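Local atomic coordinates of LbpB B-lobe (Moraxella bovis, PDB entry 3UAQ), a protein that probably binds host lactoferrin at the bacterial surface as a lipoprotein, of which this is the N-lobe, pairing a handle domain with a beta barrel. Residues H236-K241 against G251-K256. Numbering follows the deposited sequence.
Sequences HRAVFK and GTLSTK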
ATOM      1  N   HIS A 236      -5.290 -14.493  -6.654  1.00 28.93           N
ATOM      2  CA  HIS A 236      -4.299 -15.530  -6.911  1.00 27.11           C
ATOM      3  C   HIS A 236      -3.714 -16.090  -5.617  1.00 28.91           C
ATOM      4  O   HIS A 236      -2.935 -15.431  -4.921  1.00 14.81           O
ATOM      5  CB  HIS A 236      -3.225 -15.008  -7.867  1.00 19.95           C
ATOM      6  CG  HIS A 236      -3.792 -14.475  -9.145  1.00 27.72           C
ATOM      7  ND1 HIS A 236      -4.284 -13.192  -9.259  1.00 36.06           N
ATOM      8  CD2 HIS A 236      -4.002 -15.067 -10.345  1.00 30.49           C
ATOM      9  CE1 HIS A 236      -4.745 -13.007 -10.483  1.00 43.01           C
ATOM     10  NE2 HIS A 236      -4.587 -14.129 -11.162  1.00 40.54           N
ATOM     11  N   ARG A 237      -4.123 -17.312  -5.294  1.00 25.47           N
ATOM     12  CA  ARG A 237      -3.814 -17.897  -3.997  1.00 37.01           C
ATOM     13  C   ARG A 237      -2.581 -18.786  -4.055  1.00 43.75           C
ATOM     14  O   ARG A 237      -2.381 -19.521  -5.026  1.00 56.08           O
ATOM     15  CB  ARG A 237      -5.012 -18.702  -3.485  1.00 44.10           C
ATOM     16  CG  ARG A 237      -4.774 -19.381  -2.149  1.00 47.44           C
ATOM     17  CD  ARG A 237      -6.059 -19.971  -1.591  1.00 54.21           C
ATOM     18  NE  ARG A 237      -6.191 -19.700  -0.161  1.00 68.38           N
ATOM     19  CZ  ARG A 237      -6.213 -20.636   0.784  1.00 69.20           C
ATOM     20  NH1 ARG A 237      -6.127 -21.918   0.455  1.00 63.83           N
ATOM     21  NH2 ARG A 237      -6.331 -20.289   2.059  1.00 64.26           N
ATOM     22  N   ALA A 238      -1.756 -18.716  -3.014  1.00 36.88           N
ATOM     23  CA  ALA A 238      -0.577 -19.573  -2.914  1.00 31.78           C
ATOM     24  C   ALA A 238      -0.627 -20.345  -1.603  1.00 33.21           C
ATOM     25  O   ALA A 238      -0.956 -19.782  -0.562  1.00 29.14           O
ATOM     26  CB  ALA A 238       0.704 -18.749  -3.007  1.00 24.49           C
ATOM     27  N   VAL A 239      -0.323 -21.637  -1.662  1.00 33.36           N
ATOM     28  CA  VAL A 239      -0.256 -22.453  -0.455  1.00 35.80           C
ATOM     29  C   VAL A 239       1.010 -23.299  -0.473  1.00 36.94           C
ATOM     30  O   VAL A 239       1.394 -23.826  -1.516  1.00 38.51           O
ATOM     31  CB  VAL A 239      -1.507 -23.348  -0.302  1.00 46.01           C
ATOM     32  CG1 VAL A 239      -1.114 -24.797  -0.037  1.00 54.63           C
ATOM     33  CG2 VAL A 239      -2.403 -22.817   0.809  1.00 47.95           C
ATOM     34  N   PHE A 240       1.668 -23.423   0.675  1.00 36.78           N
ATOM     35  CA  PHE A 240       2.944 -24.134   0.723  1.00 41.95           C
ATOM     36  C   PHE A 240       3.040 -25.071   1.917  1.00 44.80           C
ATOM     37  O   PHE A 240       2.463 -24.805   2.975  1.00 51.54           O
ATOM     38  CB  PHE A 240       4.115 -23.147   0.765  1.00 40.39           C
ATOM     39  CG  PHE A 240       4.063 -22.102  -0.305  1.00 31.70           C
ATOM     40  CD1 PHE A 240       3.453 -20.878  -0.065  1.00 38.64           C
ATOM     41  CD2 PHE A 240       4.619 -22.338  -1.551  1.00 25.36           C
ATOM     42  CE1 PHE A 240       3.401 -19.903  -1.057  1.00 47.22           C
ATOM     43  CE2 PHE A 240       4.573 -21.368  -2.548  1.00 31.95           C
ATOM     44  CZ  PHE A 240       3.960 -20.149  -2.300  1.00 37.60           C
ATOM     45  N   LYS A 241       3.772 -26.168   1.738  1.00 39.37           N
ATOM     46  CA  LYS A 241       4.123 -27.045   2.845  1.00 45.04           C
ATOM     47  C   LYS A 241       5.631 -27.224   2.876  1.00 45.63           C
ATOM     48  O   LYS A 241       6.237 -27.659   1.893  1.00 47.38           O
ATOM     49  CB  LYS A 241       3.427 -28.401   2.741  1.00 49.79           C
ATOM     50  CG  LYS A 241       3.776 -29.332   3.889  1.00 56.55           C
ATOM     51  CD  LYS A 241       2.537 -29.755   4.694  1.00 67.73           C
ATOM     52  CE  LYS A 241       1.979 -31.065   4.168  1.00 70.47           C
ATOM     53  NZ  LYS A 241       3.104 -32.045   3.985  1.00 69.66           N
ATOM     54  N   GLY A 251       3.566 -27.271  -2.670  1.00 36.32           N
ATOM     55  CA  GLY A 251       2.522 -26.269  -2.655  1.00 38.40           C
ATOM     56  C   GLY A 251       1.753 -26.118  -3.949  1.00 38.12           C
ATOM     57  O   GLY A 251       2.083 -26.728  -4.968  1.00 50.08           O
ATOM     58  N   THR A 252       0.715 -25.290  -3.900  1.00 26.42           N
ATOM     59  CA  THR A 252      -0.178 -25.117  -5.030  1.00 27.87           C
ATOM     60  C   THR A 252      -0.565 -23.652  -5.200  1.00 32.60           C
ATOM     61  O   THR A 252      -0.840 -22.953  -4.222  1.00 37.82           O
ATOM     62  CB  THR A 252      -1.443 -25.965  -4.845  1.00 35.74           C
ATOM     63  OG1 THR A 252      -1.067 -27.316  -4.541  1.00 45.96           O
ATOM     64  CG2 THR A 252      -2.320 -25.937  -6.100  1.00 30.07           C
ATOM     65  N   LEU A 253      -0.573 -23.194  -6.450  1.00 30.41           N
ATOM     66  CA  LEU A 253      -1.020 -21.844  -6.781  1.00 31.59           C
ATOM     67  C   LEU A 253      -2.300 -21.945  -7.598  1.00 40.10           C
ATOM     68  O   LEU A 253      -2.332 -22.616  -8.630  1.00 40.79           O
ATOM     69  CB  LEU A 253       0.036 -21.106  -7.597  1.00 21.09           C
ATOM     70  CG  LEU A 253       1.488 -21.452  -7.288  1.00 24.30           C
ATOM     71  CD1 LEU A 253       2.424 -20.854  -8.338  1.00 36.76           C
ATOM     72  CD2 LEU A 253       1.860 -20.986  -5.890  1.00 27.81           C
ATOM     73  N   SER A 254      -3.353 -21.284  -7.132  1.00 48.46           N
ATOM     74  CA  SER A 254      -4.649 -21.356  -7.794  1.00 44.02           C
ATOM     75  C   SER A 254      -5.174 -19.963  -8.098  1.00 39.07           C
ATOM     76  O   SER A 254      -4.630 -18.965  -7.624  1.00 48.97           O
ATOM     77  CB  SER A 254      -5.652 -22.131  -6.935  1.00 47.24           C
ATOM     78  OG  SER A 254      -5.169 -22.313  -5.613  1.00 57.88           O
ATOM     79  N   THR A 255      -6.229 -19.903  -8.899  1.00 31.41           N
ATOM     80  CA  THR A 255      -6.831 -18.627  -9.255  1.00 26.75           C
ATOM     81  C   THR A 255      -8.302 -18.611  -8.883  1.00 35.99           C
ATOM     82  O   THR A 255      -9.034 -19.577  -9.137  1.00 38.22           O
ATOM     83  CB  THR A 255      -6.697 -18.334 -10.755  1.00 26.65           C
ATOM     84  OG1 THR A 255      -5.316 -18.383 -11.135  1.00 36.38           O
ATOM     85  CG2 THR A 255      -7.271 -16.950 -11.084  1.00 21.71           C
ATOM     86  N   LYS A 256      -8.727 -17.513  -8.269  1.00 40.93           N
ATOM     87  CA  LYS A 256     -10.139 -17.294  -7.993  1.00 36.80           C
ATOM     88  C   LYS A 256     -10.868 -16.853  -9.258  1.00 37.91           C
ATOM     89  O   LYS A 256     -10.556 -15.811  -9.836  1.00 47.31           O
ATOM     90  CB  LYS A 256     -10.325 -16.241  -6.893  1.00 30.33           C
ATOM     91  CG  LYS A 256     -11.575 -15.388  -7.065  1.00 29.89           C
ATOM     92  CD  LYS A 256     -11.954 -14.654  -5.780  1.00 25.06           C
ATOM     93  CE  LYS A 256     -10.769 -13.939  -5.172  1.00 27.22           C
ATOM     94  NZ  LYS A 256     -11.194 -12.735  -4.395  1.00 26.41           N
TER
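His236 carries CG anti to its carbonyl carbon (chi1 -55°), and Thr255 holds OG1 in the same relation (chi1 -56°); as a non-hydrogen-bonded pair on one face of the sheet, the two side chains lie side by side and point the same way. Ring atom His236 CD2 lies 3.7 Å from Thr255 OG1 and 3.8 Å from Thr255 CG2, the hydroxyl approaching the ring obliquely. His236 NE2 hydrogen-bonds Glu223, and Thr255 OG1 has a weak hydrogen bond from Arg270 NE. On this same face Leu253 CD2 packs on Ala238 CB at 3.8 Å and reaches obliquely to Phe240 CZ at 4.2 Å, a small apolar group that Trp177 and Phe325 extend at Leu253. Segments 236-241 and 251-256 run antiparallel (176°); with only a short turn between strands 236-243 and 248-257, they form a beta hairpin within the curled sheet of the N-lobe beta barrel, which strands 170-184 and 266-278 continue on its two flanks. Arg237-Ser254 and Val239-Thr252 are the hydrogen-bonded pairs, each closed by two reciprocal N-H...O bonds, for example Arg237 N to Ser254 O and Thr252 N to Val239 O, both 2.9 Å. Ser254 O also accepts from Trp177 NE1, giving that carbonyl two donors. Between these pairs, Leu253 CA lies 3.2 Å from Arg237 O, a CA-H...O contact. On the opposite face, Thr252 OG1 hydrogen-bonds Asp272 OD1, and the Arg237 chain leads away from Ser254.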